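Local structure of salicylate 5-hydroxylase, large oxygenase component (Ralstonia sp., 7C8Z) at residues E194-F199 and H206-V211; R61-N66 and G229-M234; W68-L73 and V339-I344; G201-H206 and E264-A269. The protein catalyses, as the oxygenase component of a multicomponent enzyme system, the NADH- and O2-dependent 5-hydroxylation of salicylate to gentisate, using a [2Fe-2S] cluster and a mononuclear iron. One frame throughout, in Å; residues are numbered along the deposited sequence.

Interaction 1 (E194-F199 and H206-V211)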
loop_
_atom_site.group_PDB
_atom_site.type_symbol
_atom_site.label_atom_id
_atom_site.label_comp_id
_atom_site.label_asym_id
_atom_site.label_seq_id
_atom_site.Cartn_x
_atom_site.Cartn_y
_atom_site.Cartn_z
ATOM N N GLU A 194 -14.421 21.958 31.427
ATOM C CA GLU A 194 -15.726 22.016 32.071
ATOM C C GLU A 194 -16.150 20.609 32.471
ATOM O O GLU A 194 -15.728 19.634 31.835
ATOM C CB GLU A 194 -16.750 22.642 31.126
ATOM C CG GLU A 194 -16.712 22.033 29.730
ATOM C CD GLU A 194 -17.322 22.930 28.672
ATOM O OE1 GLU A 194 -18.447 23.432 28.891
ATOM O OE2 GLU A 194 -16.675 23.124 27.617
ATOM N N PRO A 195 -16.935 20.450 33.536
ATOM C CA PRO A 195 -17.440 19.117 33.882
ATOM C C PRO A 195 -18.227 18.500 32.733
ATOM O O PRO A 195 -18.764 19.192 31.865
ATOM C CB PRO A 195 -18.335 19.375 35.100
ATOM C CG PRO A 195 -17.830 20.650 35.678
ATOM C CD PRO A 195 -17.303 21.466 34.535
ATOM N N PHE A 196 -18.279 17.166 32.743
ATOM C CA PHE A 196 -18.924 16.424 31.663
ATOM C C PHE A 196 -20.377 16.849 31.483
ATOM O O PHE A 196 -20.852 17.013 30.349
ATOM C CB PHE A 196 -18.826 14.925 31.950
ATOM C CG PHE A 196 -19.393 14.060 30.867
ATOM C CD1 PHE A 196 -18.723 13.899 29.665
ATOM C CD2 PHE A 196 -20.593 13.393 31.054
ATOM C CE1 PHE A 196 -19.243 13.093 28.667
ATOM C CE2 PHE A 196 -21.120 12.586 30.059
ATOM C CZ PHE A 196 -20.445 12.438 28.865
ATOM N N GLU A 197 -21.096 17.031 32.593
ATOM C CA GLU A 197 -22.504 17.415 32.533
ATOM C C GLU A 197 -22.673 18.786 31.883
ATOM O O GLU A 197 -23.528 18.971 31.010
ATOM C CB GLU A 197 -23.108 17.390 33.936
ATOM C CG GLU A 197 -23.106 16.005 34.586
ATOM C CD GLU A 197 -21.750 15.623 35.175
ATOM O OE1 GLU A 197 -20.917 16.531 35.384
ATOM O OE2 GLU A 197 -21.515 14.415 35.415
ATOM N N GLU A 198 -21.857 19.761 32.296
ATOM C CA GLU A 198 -21.909 21.074 31.661
ATOM C C GLU A 198 -21.361 21.029 30.241
ATOM O O GLU A 198 -21.745 21.854 29.405
ATOM C CB GLU A 198 -21.134 22.091 32.497
ATOM C CG GLU A 198 -21.786 22.418 33.831
ATOM C CD GLU A 198 -20.891 23.249 34.725
ATOM O OE1 GLU A 198 -20.936 23.053 35.957
ATOM O OE2 GLU A 198 -20.143 24.096 34.194
ATOM N N PHE A 199 -20.468 20.082 29.953
ATOM C CA PHE A 199 -19.996 19.906 28.586
ATOM C C PHE A 199 -21.140 19.495 27.672
ATOM O O PHE A 199 -21.249 19.982 26.540
ATOM C CB PHE A 199 -18.871 18.868 28.547
ATOM C CG PHE A 199 -18.253 18.679 27.185
ATOM C CD1 PHE A 199 -17.500 19.687 26.602
ATOM C CD2 PHE A 199 -18.406 17.483 26.497
ATOM C CE1 PHE A 199 -16.922 19.511 25.353
ATOM C CE2 PHE A 199 -17.828 17.302 25.249
ATOM C CZ PHE A 199 -17.086 18.319 24.678
ATOM N N HIS A 206 -29.855 14.691 28.877
ATOM C CA HIS A 206 -31.060 13.895 29.058
ATOM C C HIS A 206 -31.052 12.665 28.151
ATOM O O HIS A 206 -31.369 11.557 28.593
ATOM C CB HIS A 206 -32.303 14.725 28.784
ATOM C CG HIS A 206 -33.524 13.886 28.555
ATOM N ND1 HIS A 206 -34.234 13.310 29.586
ATOM C CD2 HIS A 206 -34.140 13.493 27.413
ATOM C CE1 HIS A 206 -35.246 12.617 29.093
ATOM N NE2 HIS A 206 -35.211 12.710 27.776
ATOM N N TYR A 207 -30.668 12.828 26.885
ATOM C CA TYR A 207 -30.675 11.684 25.978
ATOM C C TYR A 207 -29.488 10.756 26.230
ATOM O O TYR A 207 -29.619 9.525 26.116
ATOM C CB TYR A 207 -30.717 12.184 24.535
ATOM C CG TYR A 207 -31.998 12.937 24.263
ATOM C CD1 TYR A 207 -33.196 12.261 24.083
ATOM C CD2 TYR A 207 -32.020 14.326 24.234
ATOM C CE1 TYR A 207 -34.373 12.944 23.856
ATOM C CE2 TYR A 207 -33.193 15.017 24.008
ATOM C CZ TYR A 207 -34.367 14.321 23.821
ATOM O OH TYR A 207 -35.542 15.003 23.593
ATOM N N PHE A 208 -28.330 11.330 26.573
ATOM C CA PHE A 208 -27.195 10.532 27.025
ATOM C C PHE A 208 -27.619 9.580 28.135
ATOM O O PHE A 208 -27.412 8.366 28.044
ATOM C CB PHE A 208 -26.063 11.447 27.502
ATOM C CG PHE A 208 -24.823 10.705 27.947
ATOM C CD1 PHE A 208 -24.751 10.115 29.203
ATOM C CD2 PHE A 208 -23.723 10.605 27.108
ATOM C CE1 PHE A 208 -23.613 9.433 29.608
ATOM C CE2 PHE A 208 -22.582 9.928 27.508
ATOM C CZ PHE A 208 -22.528 9.342 28.760
ATOM N N ASP A 209 -28.203 10.127 29.205
ATOM C CA ASP A 209 -28.680 9.299 30.307
ATOM C C ASP A 209 -29.839 8.409 29.882
ATOM O O ASP A 209 -30.055 7.348 30.472
ATOM C CB ASP A 209 -29.085 10.188 31.480
ATOM C CG ASP A 209 -27.936 11.039 31.987
ATOM O OD1 ASP A 209 -26.765 10.666 31.757
ATOM O OD2 ASP A 209 -28.197 12.084 32.616
ATOM N N ARG A 210 -30.584 8.819 28.859
ATOM C CA ARG A 210 -31.673 8.000 28.353
ATOM C C ARG A 210 -31.152 6.674 27.818
ATOM O O ARG A 210 -31.754 5.619 28.061
ATOM C CB ARG A 210 -32.427 8.765 27.267
ATOM C CG ARG A 210 -33.424 7.922 26.530
ATOM C CD ARG A 210 -33.818 8.555 25.218
ATOM N NE ARG A 210 -34.843 7.763 24.554
ATOM C CZ ARG A 210 -34.609 6.962 23.521
ATOM N NH1 ARG A 210 -33.383 6.855 23.033
ATOM N NH2 ARG A 210 -35.601 6.272 22.975
ATOM N N VAL A 211 -30.018 6.700 27.110
ATOM C CA VAL A 211 -29.420 5.440 26.678
ATOM C C VAL A 211 -28.664 4.785 27.828
ATOM O O VAL A 211 -28.876 3.607 28.139
ATOM C CB VAL A 211 -28.510 5.679 25.458
ATOM C CG1 VAL A 211 -27.505 4.558 25.328
ATOM C CG2 VAL A 211 -29.335 5.780 24.189
#

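Interaction 2 (R61-N66 and G229-M234)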
loop_
_atom_site.group_PDB
_atom_site.type_symbol
_atom_site.label_atom_id
_atom_site.label_comp_id
_atom_site.label_asym_id
_atom_site.label_seq_id
_atom_site.Cartn_x
_atom_site.Cartn_y
_atom_site.Cartn_z
ATOM N N ARG A 61 -7.322 21.836 19.134
ATOM C CA ARG A 61 -8.366 22.643 19.753
ATOM C C ARG A 61 -9.697 21.932 19.955
ATOM O O ARG A 61 -10.522 22.423 20.731
ATOM C CB ARG A 61 -8.608 23.909 18.920
ATOM C CG ARG A 61 -7.392 24.816 18.828
ATOM C CD ARG A 61 -7.743 26.139 18.180
ATOM N NE ARG A 61 -6.586 27.023 18.074
ATOM C CZ ARG A 61 -6.604 28.200 17.456
ATOM N NH1 ARG A 61 -7.719 28.634 16.888
ATOM N NH2 ARG A 61 -5.507 28.941 17.404
ATOM N N LEU A 62 -9.935 20.803 19.292
ATOM C CA LEU A 62 -11.175 20.057 19.461
ATOM C C LEU A 62 -10.984 18.705 20.125
ATOM O O LEU A 62 -11.911 18.214 20.769
ATOM C CB LEU A 62 -11.868 19.849 18.107
ATOM C CG LEU A 62 -12.500 21.075 17.437
ATOM C CD1 LEU A 62 -13.157 21.988 18.455
ATOM C CD2 LEU A 62 -11.484 21.849 16.622
ATOM N N PHE A 63 -9.805 18.099 19.989
ATOM C CA PHE A 63 -9.527 16.786 20.557
ATOM C C PHE A 63 -8.599 16.815 21.759
ATOM O O PHE A 63 -8.742 15.978 22.652
ATOM C CB PHE A 63 -8.912 15.869 19.492
ATOM C CG PHE A 63 -9.881 15.442 18.436
ATOM C CD1 PHE A 63 -10.153 16.260 17.354
ATOM C CD2 PHE A 63 -10.523 14.221 18.527
ATOM C CE1 PHE A 63 -11.050 15.868 16.378
ATOM C CE2 PHE A 63 -11.419 13.821 17.554
ATOM C CZ PHE A 63 -11.685 14.647 16.480
ATOM N N TYR A 64 -7.651 17.747 21.801
ATOM C CA TYR A 64 -6.651 17.784 22.857
ATOM C C TYR A 64 -6.901 18.878 23.884
ATOM O O TYR A 64 -6.092 19.037 24.802
ATOM C CB TYR A 64 -5.255 17.961 22.251
ATOM C CG TYR A 64 -4.873 16.900 21.243
ATOM C CD1 TYR A 64 -5.418 15.623 21.302
ATOM C CD2 TYR A 64 -3.961 17.173 20.234
ATOM C CE1 TYR A 64 -5.069 14.650 20.382
ATOM C CE2 TYR A 64 -3.601 16.204 19.310
ATOM C CZ TYR A 64 -4.158 14.944 19.388
ATOM O OH TYR A 64 -3.803 13.982 18.468
ATOM N N ALA A 65 -7.992 19.631 23.762
ATOM C CA ALA A 65 -8.243 20.734 24.678
ATOM C C ALA A 65 -9.729 21.057 24.702
ATOM O O ALA A 65 -10.397 21.006 23.667
ATOM C CB ALA A 65 -7.439 21.976 24.282
ATOM N N ASN A 66 -10.234 21.375 25.895
ATOM C CA ASN A 66 -11.580 21.907 26.103
ATOM C C ASN A 66 -12.677 20.936 25.682
ATOM O O ASN A 66 -13.823 21.348 25.475
ATOM C CB ASN A 66 -11.770 23.244 25.376
ATOM C CG ASN A 66 -10.916 24.351 25.961
ATOM O OD1 ASN A 66 -10.030 24.883 25.292
ATOM N ND2 ASN A 66 -11.179 24.707 27.218
ATOM N N GLY A 229 -12.365 9.694 4.385
ATOM C CA GLY A 229 -12.890 11.040 4.290
ATOM C C GLY A 229 -12.564 11.826 5.545
ATOM O O GLY A 229 -12.187 11.255 6.574
ATOM N N ASN A 230 -12.744 13.146 5.462
ATOM C CA ASN A 230 -12.484 13.989 6.622
ATOM C C ASN A 230 -13.441 13.638 7.750
ATOM O O ASN A 230 -14.638 13.432 7.530
ATOM C CB ASN A 230 -12.618 15.467 6.262
ATOM C CG ASN A 230 -12.156 16.384 7.385
ATOM O OD1 ASN A 230 -12.941 16.767 8.250
ATOM N ND2 ASN A 230 -10.878 16.737 7.376
ATOM N N TRP A 231 -12.907 13.606 8.972
ATOM C CA TRP A 231 -13.672 13.113 10.113
ATOM C C TRP A 231 -14.946 13.913 10.333
ATOM O O TRP A 231 -15.962 13.352 10.765
ATOM C CB TRP A 231 -12.802 13.135 11.366
ATOM C CG TRP A 231 -12.463 14.517 11.809
ATOM C CD1 TRP A 231 -11.400 15.272 11.405
ATOM C CD2 TRP A 231 -13.200 15.319 12.735
ATOM N NE1 TRP A 231 -11.429 16.496 12.026
ATOM C CE2 TRP A 231 -12.524 16.551 12.848
ATOM C CE3 TRP A 231 -14.366 15.116 13.477
ATOM C CZ2 TRP A 231 -12.975 17.574 13.674
ATOM C CZ3 TRP A 231 -14.812 16.133 14.299
ATOM C CH2 TRP A 231 -14.118 17.347 14.392
ATOM N N LYS A 232 -14.910 15.221 10.053
ATOM C CA LYS A 232 -16.089 16.065 10.228
ATOM C C LYS A 232 -17.286 15.520 9.458
ATOM O O LYS A 232 -18.430 15.606 9.926
ATOM C CB LYS A 232 -15.772 17.495 9.791
ATOM C CG LYS A 232 -14.738 18.185 10.663
ATOM C CD LYS A 232 -14.726 19.687 10.435
ATOM C CE LYS A 232 -14.127 20.033 9.082
ATOM N NZ LYS A 232 -12.641 19.906 9.060
ATOM N N LEU A 233 -17.035 14.925 8.285
ATOM C CA LEU A 233 -18.122 14.392 7.471
ATOM C C LEU A 233 -18.941 13.351 8.223
ATOM O O LEU A 233 -20.129 13.174 7.934
ATOM C CB LEU A 233 -17.566 13.786 6.186
ATOM C CG LEU A 233 -17.142 14.795 5.127
ATOM C CD1 LEU A 233 -16.543 14.073 3.932
ATOM C CD2 LEU A 233 -18.323 15.647 4.714
ATOM N N MET A 234 -18.339 12.661 9.193
ATOM C CA MET A 234 -19.111 11.709 9.981
ATOM C C MET A 234 -20.053 12.434 10.930
ATOM O O MET A 234 -21.244 12.105 11.015
ATOM C CB MET A 234 -18.181 10.771 10.751
ATOM C CG MET A 234 -18.914 9.700 11.550
ATOM S SD MET A 234 -20.289 8.961 10.646
ATOM C CE MET A 234 -19.452 7.758 9.614
#

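Interaction 3 (W68-L73 and V339-I344)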
loop_
_atom_site.group_PDB
_atom_site.type_symbol
_atom_site.label_atom_id
_atom_site.label_comp_id
_atom_site.label_asym_id
_atom_site.label_seq_id
_atom_site.Cartn_x
_atom_site.Cartn_y
_atom_site.Cartn_z
ATOM N N TRP A 68 -14.271 16.711 26.150
ATOM C CA TRP A 68 -14.255 15.319 26.566
ATOM C C TRP A 68 -14.373 14.460 25.320
ATOM O O TRP A 68 -15.264 14.679 24.493
ATOM C CB TRP A 68 -15.403 15.006 27.524
ATOM C CG TRP A 68 -15.347 15.720 28.830
ATOM C CD1 TRP A 68 -16.033 16.844 29.171
ATOM C CD2 TRP A 68 -14.586 15.347 29.985
ATOM N NE1 TRP A 68 -15.740 17.202 30.465
ATOM C CE2 TRP A 68 -14.854 16.297 30.986
ATOM C CE3 TRP A 68 -13.701 14.301 30.266
ATOM C CZ2 TRP A 68 -14.272 16.236 32.248
ATOM C CZ3 TRP A 68 -13.123 14.241 31.519
ATOM C CH2 TRP A 68 -13.410 15.204 32.495
ATOM N N CYS A 69 -13.485 13.487 25.187
ATOM C CA CYS A 69 -13.508 12.583 24.052
ATOM C C CYS A 69 -13.742 11.169 24.558
ATOM O O CYS A 69 -13.275 10.796 25.640
ATOM C CB CYS A 69 -12.206 12.657 23.253
ATOM S SG CYS A 69 -11.931 14.267 22.476
ATOM N N TYR A 70 -14.490 10.399 23.779
ATOM C CA TYR A 70 -14.911 9.068 24.189
ATOM C C TYR A 70 -13.716 8.125 24.251
ATOM O O TYR A 70 -12.851 8.132 23.368
ATOM C CB TYR A 70 -15.957 8.542 23.202
ATOM C CG TYR A 70 -16.423 7.125 23.428
ATOM C CD1 TYR A 70 -17.455 6.848 24.314
ATOM C CD2 TYR A 70 -15.856 6.064 22.731
ATOM C CE1 TYR A 70 -17.894 5.556 24.512
ATOM C CE2 TYR A 70 -16.288 4.768 22.928
ATOM C CZ TYR A 70 -17.310 4.522 23.818
ATOM O OH TYR A 70 -17.760 3.240 24.027
ATOM N N VAL A 71 -13.648 7.332 25.319
ATOM C CA VAL A 71 -12.629 6.297 25.427
ATOM C C VAL A 71 -13.203 4.907 25.675
ATOM O O VAL A 71 -12.478 3.917 25.474
ATOM C CB VAL A 71 -11.581 6.637 26.509
ATOM C CG1 VAL A 71 -10.852 7.930 26.162
ATOM C CG2 VAL A 71 -12.219 6.725 27.877
ATOM N N GLY A 72 -14.458 4.758 26.087
ATOM C CA GLY A 72 -15.009 3.411 26.044
ATOM C C GLY A 72 -16.204 3.229 26.967
ATOM O O GLY A 72 -16.902 4.179 27.299
ATOM N N LEU A 73 -16.431 1.967 27.324
ATOM C CA LEU A 73 -17.487 1.573 28.241
ATOM C C LEU A 73 -16.886 0.905 29.470
ATOM O O LEU A 73 -15.867 0.211 29.382
ATOM C CB LEU A 73 -18.467 0.612 27.566
ATOM C CG LEU A 73 -19.172 1.172 26.332
ATOM C CD1 LEU A 73 -20.279 0.230 25.880
ATOM C CD2 LEU A 73 -19.720 2.551 26.647
ATOM N N VAL A 339 -28.304 -0.712 19.866
ATOM C CA VAL A 339 -27.719 0.386 20.618
ATOM C C VAL A 339 -26.204 0.210 20.624
ATOM O O VAL A 339 -25.680 -0.871 20.951
ATOM C CB VAL A 339 -28.296 0.500 22.046
ATOM C CG1 VAL A 339 -28.125 -0.780 22.828
ATOM C CG2 VAL A 339 -27.677 1.681 22.779
ATOM N N SER A 340 -25.506 1.269 20.223
ATOM C CA SER A 340 -24.071 1.184 20.007
ATOM C C SER A 340 -23.452 2.554 20.222
ATOM O O SER A 340 -24.132 3.580 20.189
ATOM C CB SER A 340 -23.742 0.673 18.600
ATOM O OG SER A 340 -23.955 1.687 17.633
ATOM N N THR A 341 -22.151 2.557 20.472
ATOM C CA THR A 341 -21.368 3.774 20.328
ATOM C C THR A 341 -20.490 3.634 19.095
ATOM O O THR A 341 -20.109 2.528 18.709
ATOM C CB THR A 341 -20.517 4.088 21.570
ATOM O OG1 THR A 341 -19.609 3.014 21.827
ATOM C CG2 THR A 341 -21.397 4.306 22.794
ATOM N N ARG A 342 -20.242 4.760 18.438
ATOM C CA ARG A 342 -19.466 4.822 17.206
ATOM C C ARG A 342 -18.365 5.849 17.417
ATOM O O ARG A 342 -18.639 7.052 17.521
ATOM C CB ARG A 342 -20.345 5.192 16.021
ATOM C CG ARG A 342 -21.625 4.392 15.946
ATOM C CD ARG A 342 -22.564 5.010 14.941
ATOM N NE ARG A 342 -23.800 4.252 14.817
ATOM C CZ ARG A 342 -24.732 4.512 13.912
ATOM N NH1 ARG A 342 -24.558 5.515 13.059
ATOM N NH2 ARG A 342 -25.833 3.771 13.857
ATOM N N HIS A 343 -17.131 5.368 17.497
ATOM C CA HIS A 343 -15.977 6.158 17.888
ATOM C C HIS A 343 -15.230 6.613 16.640
ATOM O O HIS A 343 -14.884 5.784 15.787
ATOM C CB HIS A 343 -15.074 5.314 18.792
ATOM C CG HIS A 343 -13.941 6.068 19.417
ATOM N ND1 HIS A 343 -12.977 5.447 20.181
ATOM C CD2 HIS A 343 -13.619 7.383 19.401
ATOM C CE1 HIS A 343 -12.106 6.346 20.605
ATOM N NE2 HIS A 343 -12.473 7.528 20.146
ATOM N N ILE A 344 -15.026 7.935 16.526
ATOM C CA ILE A 344 -14.264 8.539 15.434
ATOM C C ILE A 344 -12.807 8.660 15.857
ATOM O O ILE A 344 -12.501 9.226 16.913
ATOM C CB ILE A 344 -14.828 9.920 15.060
ATOM C CG1 ILE A 344 -16.248 9.806 14.522
ATOM C CG2 ILE A 344 -13.937 10.597 14.021
ATOM C CD1 ILE A 344 -16.842 11.138 14.199
#

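Interaction 4 (G201-H206 and E264-A269)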
loop_
_atom_site.group_PDB
_atom_site.type_symbol
_atom_site.label_atom_id
_atom_site.label_comp_id
_atom_site.label_asym_id
_atom_site.label_seq_id
_atom_site.Cartn_x
_atom_site.Cartn_y
_atom_site.Cartn_z
ATOM N N GLY A 201 -24.532 19.792 28.423
ATOM C CA GLY A 201 -25.722 20.591 28.566
ATOM C C GLY A 201 -26.898 19.735 28.992
ATOM O O GLY A 201 -26.898 18.507 28.831
ATOM N N PRO A 202 -27.941 20.378 29.525
ATOM C CA PRO A 202 -29.063 19.608 30.090
ATOM C C PRO A 202 -29.811 18.787 29.055
ATOM O O PRO A 202 -30.123 17.613 29.303
ATOM C CB PRO A 202 -29.958 20.694 30.707
ATOM C CG PRO A 202 -29.090 21.907 30.821
ATOM C CD PRO A 202 -28.112 21.829 29.701
ATOM N N THR A 203 -30.076 19.363 27.879
ATOM C CA THR A 203 -30.925 18.691 26.901
ATOM C C THR A 203 -30.253 17.440 26.353
ATOM O O THR A 203 -30.866 16.369 26.298
ATOM C CB THR A 203 -31.264 19.643 25.752
ATOM O OG1 THR A 203 -31.781 20.877 26.269
ATOM C CG2 THR A 203 -32.282 19.004 24.816
ATOM N N ILE A 204 -28.991 17.559 25.942
ATOM C CA ILE A 204 -28.276 16.408 25.410
ATOM C C ILE A 204 -27.922 15.414 26.511
ATOM O O ILE A 204 -27.897 14.199 26.270
ATOM C CB ILE A 204 -27.056 16.892 24.607
ATOM C CG1 ILE A 204 -27.550 17.465 23.286
ATOM C CG2 ILE A 204 -26.081 15.766 24.336
ATOM C CD1 ILE A 204 -26.686 18.513 22.718
ATOM N N LEU A 205 -27.662 15.889 27.733
ATOM C CA LEU A 205 -27.411 14.936 28.811
ATOM C C LEU A 205 -28.665 14.131 29.131
ATOM O O LEU A 205 -28.557 12.982 29.581
ATOM C CB LEU A 205 -26.878 15.640 30.062
ATOM C CG LEU A 205 -26.517 14.636 31.163
ATOM C CD1 LEU A 205 -25.029 14.331 31.154
ATOM C CD2 LEU A 205 -26.961 15.107 32.543
ATOM N N HIS A 206 -29.855 14.691 28.877
ATOM C CA HIS A 206 -31.060 13.895 29.058
ATOM C C HIS A 206 -31.052 12.665 28.151
ATOM O O HIS A 206 -31.369 11.557 28.593
ATOM C CB HIS A 206 -32.303 14.725 28.784
ATOM C CG HIS A 206 -33.524 13.886 28.555
ATOM N ND1 HIS A 206 -34.234 13.310 29.586
ATOM C CD2 HIS A 206 -34.140 13.493 27.413
ATOM C CE1 HIS A 206 -35.246 12.617 29.093
ATOM N NE2 HIS A 206 -35.211 12.710 27.776
ATOM N N GLU A 264 -37.951 15.656 16.148
ATOM C CA GLU A 264 -37.420 16.920 16.634
ATOM C C GLU A 264 -35.920 16.766 16.829
ATOM O O GLU A 264 -35.444 15.693 17.199
ATOM C CB GLU A 264 -38.086 17.335 17.955
ATOM C CG GLU A 264 -38.177 16.212 18.987
ATOM C CD GLU A 264 -38.843 16.648 20.279
ATOM O OE1 GLU A 264 -38.841 17.863 20.575
ATOM O OE2 GLU A 264 -39.374 15.776 21.002
ATOM N N LEU A 265 -35.177 17.833 16.565
ATOM C CA LEU A 265 -33.727 17.801 16.681
ATOM C C LEU A 265 -33.281 18.951 17.574
ATOM O O LEU A 265 -33.724 20.091 17.395
ATOM C CB LEU A 265 -33.056 17.836 15.304
ATOM C CG LEU A 265 -33.480 18.915 14.326
ATOM C CD1 LEU A 265 -32.453 20.010 14.362
ATOM C CD2 LEU A 265 -33.622 18.353 12.927
ATOM N N LYS A 266 -32.425 18.644 18.545
ATOM C CA LYS A 266 -31.976 19.603 19.542
ATOM C C LYS A 266 -30.456 19.691 19.572
ATOM O O LYS A 266 -29.749 18.788 19.121
ATOM C CB LYS A 266 -32.501 19.225 20.933
ATOM C CG LYS A 266 -34.017 19.236 21.038
ATOM C CD LYS A 266 -34.505 18.085 21.893
ATOM C CE LYS A 266 -35.945 18.269 22.321
ATOM N NZ LYS A 266 -36.080 18.026 23.782
ATOM N N MET A 267 -29.963 20.806 20.110
ATOM C CA MET A 267 -28.538 21.098 20.190
ATOM C C MET A 267 -28.221 21.628 21.580
ATOM O O MET A 267 -29.114 22.025 22.333
ATOM C CB MET A 267 -28.101 22.138 19.150
ATOM C CG MET A 267 -27.689 21.575 17.816
ATOM S SD MET A 267 -27.357 22.868 16.593
ATOM C CE MET A 267 -28.986 23.583 16.400
ATOM N N ASP A 268 -26.936 21.636 21.919
ATOM C CA ASP A 268 -26.503 22.260 23.155
ATOM C C ASP A 268 -26.250 23.746 22.906
ATOM O O ASP A 268 -26.438 24.256 21.800
ATOM C CB ASP A 268 -25.279 21.542 23.729
ATOM C CG ASP A 268 -23.986 21.899 23.013
ATOM O OD1 ASP A 268 -23.993 21.993 21.768
ATOM O OD2 ASP A 268 -22.953 22.060 23.701
ATOM N N ALA A 269 -25.795 24.446 23.947
ATOM C CA ALA A 269 -25.688 25.900 23.875
ATOM C C ALA A 269 -24.734 26.335 22.771
ATOM O O ALA A 269 -24.992 27.319 22.071
ATOM C CB ALA A 269 -25.244 26.462 25.225
HETATM O O HOH W 1 -31.162 21.890 23.657
#

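Interaction 1 (E194-F199 and H206-V211)
With chi1 near 180° in both Phe196 (-177°) and Phe208 (-178°), each ring stands away from its own backbone N and reaches toward the other, although the two residues lie twelve positions apart on helix 196-211. The rings meet in a T. Phe196 presents its outer edge, CZ and CE2, to one face of Phe208, with Phe196 CZ 3.6 Å from Phe208 CE2 and Phe196 CE2 3.8 Å above the plane of the Phe208 ring, offset toward its rim. The centroids are 5.2 Å apart and the planes are turned by 70°, so ring hydrogens of Phe196 point into the pi cloud of Phe208. The CA atoms of Phe196 and Phe208 are only 11.2 Å apart, far less than a straight helix would place them, because the helix is kinked between them. Phe186 of strand 184-188 touches both rings, and Trp68 meets Phe196 edge-to-face. The result is a T-shaped aromatic pair that bridges the two limbs of a kinked helix within a buried aromatic cluster.

Interaction 2 (R61-N66 and G229-M234)
This is a buried aromatic contact, Phe63 against Trp231, at the junction between the C-terminal end of helix 52-63 and the start of helix 232-238 in the catalytic domain. The two side chains come from opposite directions and meet edge-to-face: Phe63 CE1 approaches Trp231 CZ2 to 3.7 Å, while CZ of Phe63 lies over the six-membered ring. In Trp231, CG lies between the backbone N and the carbonyl carbon (chi1 68°), which aims the indole at Phe63. Centroids of the Phe63 ring and of that six-membered ring are 5.0 Å apart, with the planes at 80°. On the opposite face of the indole lies Lys232 CG, 3.5 Å above the plane of the Trp231 ring, so Trp231 is held between an aromatic edge and an aliphatic chain. Its rotation is fixed further by Glu58, which accepts a hydrogen bond from Trp231 NE1 and forms a salt bridge with Lys232 NZ. Just ahead, Asn230 OD1 accepts a hydrogen bond from the backbone N-H of Lys232, at 3.1 Å between OD1 and N, from above the carbonyl plane. Pro328 touches both aromatic rings. The T-shaped pair joins the helix ends; the Asx turn at Asn230 caps entry to helix 232-238.

Interaction 3 (W68-L73 and V339-I344)
Tyr70 and Thr341 supply the hydrogen bond of this contact, the hydroxyl of Thr341 donating to the phenol oxygen with Thr341 OG1 2.9 Å from Tyr70 OH. The two side chains cross at about a right angle, and the methyl of Thr341 adds apolar contact alongside the ring. An aromatic interaction forms at the other end of the tyrosine. There its ring edge faces His343: Tyr70 CD2 is 3.8 Å from His343 CG and sits over one face of the imidazole, toward the rim. The centroids of the Tyr70 and His343 rings are 5.4 Å apart and their planes are at 78°, a T-shaped pair. With chi1 of 176°, Tyr70 extends across to strand 338-346 and reaches both partners. Backbone features complete the setting. Gly72 N lies 3.5 Å above the centre of the Tyr70 ring, and Val71 with Gly72 forms a classic beta bulge opposite Val185. No backbone bond links the two strands, so side chains of one tyrosine, one threonine and one histidine join a strand of the Rieske region to the catalytic domain's sheet. The chemistry implies a directional interface: the phenol is held by its oxygen at one end and by its ring edge at the other.

Interaction 4 (G201-H206 and E264-A269)
Thr203 OG1 donates to a water at 2.9 Å. This water lies beside Met267 O, at a separation too short to be trusted as a bond. In Thr203, CG2 is anti to the backbone N while OG1 lies beside it (chi1 -52°), which turns the methyl to Lys266 and the hydroxyl to the water. The methyl packs on the aliphatic chain, with Thr203 CG2 3.8 Å from Lys266 CD, the two side chains crossing at about a right angle. Lys266 bends along its length, and its NZ hydrogen-bonds to Tyr207 OH, one turn further along the helix. Ile204 turns CD1 to the backbone and CB of Asp268, Ile204 CD1 being 3.5 Å from Asp268 CB. The carboxylate of Asp268 looks elsewhere, to the backbone N of His273 and in a salt bridge to Arg272. At its kink helix 196-211 thus packs on the end of strand 263-267, an outermost strand, within this chain, of the catalytic-domain sheet, with strand 274-278 beside it and helix 427-440 touching Met267.

In the fold
Along the chain the segments run 61-66, 68-73, 194-199, 201-206, 206-211, 229-234, 264-269 and 339-344. Interaction 1 is local to helix 196-211, whereas interactions 2, 3 and 4 join segments 163, 266 and 58 residues apart. Interactions 1 and 4 share that helix and His206, with centres about 9 Å apart. Interactions 3 and 4 reach the same catalytic-domain sheet. Trp68, starting segment 68-73, packs on Phe196 and Phe199, and its NE1 probably hydrogen-bonds to Glu194 O. Interaction 3, with interaction 2 about 14 Å away between centres, ties the strand bordering the Rieske-region sheet to the catalytic domain; interactions 1 and 4 fix helix 196-211 internally and against the edge of that domain's sheet.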